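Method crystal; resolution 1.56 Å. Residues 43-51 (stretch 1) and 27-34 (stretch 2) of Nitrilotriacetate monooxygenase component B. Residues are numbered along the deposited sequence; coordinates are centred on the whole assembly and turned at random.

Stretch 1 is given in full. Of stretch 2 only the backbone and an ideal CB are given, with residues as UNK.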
# COMPACT_ATOMS: atom_id res chain seq x y z
N ASN B 43 7.75 -14.77 -15.59
CA ASN B 43 8.33 -14.45 -14.30
C ASN B 43 7.23 -14.26 -13.27
O ASN B 43 6.07 -13.91 -13.63
CB ASN B 43 9.14 -13.14 -14.39
CG ASN B 43 10.51 -13.31 -15.03
OD1 ASN B 43 10.86 -12.57 -15.93
ND2 ASN B 43 11.32 -14.28 -14.53
N GLY B 44 7.58 -14.45 -12.00
CA GLY B 44 6.66 -14.15 -10.88
C GLY B 44 7.48 -13.78 -9.67
O GLY B 44 8.57 -14.33 -9.43
N ALA B 45 6.93 -12.84 -8.91
CA ALA B 45 7.57 -12.42 -7.64
C ALA B 45 6.58 -11.70 -6.75
O ALA B 45 5.62 -11.13 -7.25
CB ALA B 45 8.76 -11.53 -7.91
N PRO B 46 6.78 -11.78 -5.42
CA PRO B 46 5.94 -11.08 -4.48
C PRO B 46 6.47 -9.68 -4.18
O PRO B 46 7.69 -9.47 -4.07
CB PRO B 46 6.05 -11.95 -3.21
CG PRO B 46 7.44 -12.53 -3.30
CD PRO B 46 7.77 -12.66 -4.75
N TYR B 47 5.52 -8.75 -3.98
CA TYR B 47 5.82 -7.34 -3.66
C TYR B 47 4.86 -6.86 -2.59
O TYR B 47 3.65 -6.84 -2.83
CB TYR B 47 5.63 -6.45 -4.92
CG TYR B 47 6.60 -6.85 -6.00
CD1 TYR B 47 7.93 -6.42 -5.96
CD2 TYR B 47 6.23 -7.76 -7.01
CE1 TYR B 47 8.86 -6.81 -6.93
CE2 TYR B 47 7.17 -8.17 -7.98
CZ TYR B 47 8.47 -7.69 -7.94
OH TYR B 47 9.39 -8.13 -8.87
N SER B 48 5.38 -6.46 -1.41
CA SER B 48 4.49 -5.98 -0.37
C SER B 48 4.23 -4.47 -0.42
O SER B 48 3.43 -3.96 0.38
CB SER B 48 5.00 -6.39 1.02
OG SER B 48 6.10 -5.55 1.41
N TYR B 49 4.90 -3.76 -1.35
CA TYR B 49 4.65 -2.31 -1.47
C TYR B 49 3.51 -2.14 -2.47
O TYR B 49 3.69 -1.69 -3.60
CB TYR B 49 5.88 -1.50 -1.88
CG TYR B 49 7.06 -1.56 -0.96
CD1 TYR B 49 7.08 -2.31 0.22
CD2 TYR B 49 8.22 -0.88 -1.33
CE1 TYR B 49 8.24 -2.38 1.01
CE2 TYR B 49 9.36 -0.92 -0.53
CZ TYR B 49 9.36 -1.65 0.62
OH TYR B 49 10.49 -1.70 1.43
N PHE B 50 2.32 -2.54 -2.02
CA PHE B 50 1.15 -2.79 -2.87
C PHE B 50 -0.08 -2.13 -2.23
O PHE B 50 -0.33 -2.26 -1.03
CB PHE B 50 0.93 -4.31 -2.84
CG PHE B 50 -0.34 -4.82 -3.48
CD1 PHE B 50 -0.81 -4.33 -4.70
CD2 PHE B 50 -1.00 -5.89 -2.87
CE1 PHE B 50 -1.96 -4.90 -5.29
CE2 PHE B 50 -2.12 -6.47 -3.46
CZ PHE B 50 -2.59 -5.98 -4.66
N ASN B 51 -0.87 -1.45 -3.05
CA ASN B 51 -2.17 -1.00 -2.53
C ASN B 51 -3.10 -0.59 -3.65
O ASN B 51 -2.74 -0.64 -4.85
CB ASN B 51 -2.03 0.13 -1.48
CG ASN B 51 -3.02 0.00 -0.33
OD1 ASN B 51 -4.20 -0.21 -0.56
ND2 ASN B 51 -2.54 0.09 0.92
N UNK B 27 0.26 -4.06 8.87
CA UNK B 27 0.71 -5.15 7.98
C UNK B 27 0.58 -4.67 6.54
O UNK B 27 -0.21 -3.75 6.26
CB UNK B 27 -0.10 -6.43 8.20
N UNK B 28 1.36 -5.26 5.63
CA UNK B 28 1.26 -4.86 4.20
C UNK B 28 0.70 -6.01 3.35
O UNK B 28 1.16 -7.14 3.47
CB UNK B 28 2.63 -4.44 3.66
N UNK B 29 -0.26 -5.72 2.48
CA UNK B 29 -0.77 -6.78 1.60
C UNK B 29 0.30 -7.13 0.58
O UNK B 29 1.10 -6.26 0.20
CB UNK B 29 -2.06 -6.35 0.90
N UNK B 30 0.28 -8.37 0.08
CA UNK B 30 1.37 -8.83 -0.79
C UNK B 30 0.84 -9.16 -2.18
O UNK B 30 -0.02 -10.06 -2.33
CB UNK B 30 2.06 -10.05 -0.19
N UNK B 31 1.32 -8.41 -3.17
CA UNK B 31 0.95 -8.67 -4.57
C UNK B 31 1.86 -9.76 -5.12
O UNK B 31 3.09 -9.61 -5.09
CB UNK B 31 1.05 -7.40 -5.42
N UNK B 32 1.28 -10.84 -5.66
CA UNK B 32 2.11 -11.82 -6.36
C UNK B 32 1.93 -11.49 -7.84
O UNK B 32 0.81 -11.60 -8.37
CB UNK B 32 1.72 -13.26 -6.03
N UNK B 33 3.01 -11.04 -8.47
CA UNK B 33 2.89 -10.42 -9.81
C UNK B 33 3.58 -11.27 -10.87
O UNK B 33 4.78 -11.59 -10.72
CB UNK B 33 3.49 -9.01 -9.81
N UNK B 34 2.83 -11.61 -11.93
CA UNK B 34 3.44 -12.33 -13.07
C UNK B 34 3.57 -11.37 -14.25
O UNK B 34 2.78 -10.43 -14.44
CB UNK B 34 2.61 -13.55 -13.46

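Strand 31-34 of stretch 2 runs antiparallel to strand 43-47. Position 27 lies beyond the reach of stretch 1, so nothing visible there selects a side chain. It is Pro27, preceded by a cis peptide bond.

At position 28 CA-to-CB points toward stretch 1, and the ideal CB lies 3.4 Å from Ser48 O. The hydroxyl of Ser48 and the ring of Tyr49 lie farther out, so a long side chain carrying a donor would suit, such as arginine, lysine or glutamine. The residue is Arg28, whose NE donates a nearly straight hydrogen bond to Ser48 OG (2.9 Å, 166°) and also lies at the edge of the Tyr49 ring.

Position 29 has phi near -71° and psi near 153°, angles open to proline and to most other residues. Its CB points sideways, 3.9 Å from Phe50 CD2, which favours a compact apolar group. Pro29 fits: its CG packs 3.4 Å from Phe50 O.

At position 30 CB points away, but Pro46 CB is 5.4 Å from it, so a branched aliphatic residue could reach back. Val30 does so, placing CG1 3.8 Å from Pro46 CB.

Position 31 pairs with Tyr47 through two backbone hydrogen bonds, its N to Tyr47 O and Tyr47 N to its own O, both 2.8 Å. The ideal CB is already 3.5 Å from Phe50 CG, leaving little depth in that direction; alanine or another small residue suits best. Ala31 sets its CB over the face of the Phe50 ring, 3.5 Å from the ring centroid, in a CH-pi contact.

Position 32 forms a non-hydrogen-bonded pair with Pro46, on the face that also includes Gly44. With no side chain at Gly44, there is room alongside for a large apolar or aromatic group. Phe32, with chi1 t, brings CE1 4.0 Å from Gly44 C; an ideal CB on Gly44 would lie only 3.1 Å from Phe32 CZ.

Position 33 is in a hydrogen-bonded pair with Ala45: its N donates to Ala45 O (2.9 Å) and its O accepts from Ala45 N (3.1 Å). CB lies 4.1 Å from Tyr47 CD2, so valine, isoleucine or leucine could pack against that ring. Val33 does so, with CG2 3.8 Å from Tyr47 CD2.

Position 34 sits opposite Gly44, its CB 3.5 Å from Asn43 O; a small or beta-branched residue is suitable. Thr34 turns CG2 to within 4.3 Å of Gly44 CA, while OG1 is hydrogen-bonded elsewhere in the structure.

Stretch 2 (27-34) PRPVAFVT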
# COMPACT_ATOMS: atom_id res chain seq x y z
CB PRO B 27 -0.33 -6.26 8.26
CG PRO B 27 -1.58 -5.48 8.54
CD PRO B 27 -1.14 -4.25 9.31
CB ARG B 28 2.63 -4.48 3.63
CG ARG B 28 3.21 -3.25 4.35
CD ARG B 28 4.55 -2.82 3.75
NE ARG B 28 5.60 -3.83 3.75
CZ ARG B 28 6.28 -4.20 4.86
NH1 ARG B 28 6.02 -3.64 6.04
NH2 ARG B 28 7.24 -5.12 4.78
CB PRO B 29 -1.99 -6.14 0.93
CG PRO B 29 -1.70 -4.67 0.94
CD PRO B 29 -0.91 -4.41 2.23
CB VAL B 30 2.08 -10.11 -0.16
CG1 VAL B 30 3.22 -10.63 -1.03
CG2 VAL B 30 2.65 -9.77 1.24
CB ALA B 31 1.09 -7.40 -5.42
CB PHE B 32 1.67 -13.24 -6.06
CG PHE B 32 2.47 -14.24 -6.78
CD1 PHE B 32 3.84 -14.34 -6.54
CD2 PHE B 32 1.86 -15.11 -7.71
CE1 PHE B 32 4.61 -15.27 -7.24
CE2 PHE B 32 2.63 -16.03 -8.41
CZ PHE B 32 4.00 -16.13 -8.16
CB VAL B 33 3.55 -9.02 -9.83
CG1 VAL B 33 3.43 -8.37 -11.23
CG2 VAL B 33 2.87 -8.09 -8.80
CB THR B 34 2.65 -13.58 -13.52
OG1 THR B 34 1.28 -13.24 -13.79
CG2 THR B 34 2.71 -14.63 -12.43
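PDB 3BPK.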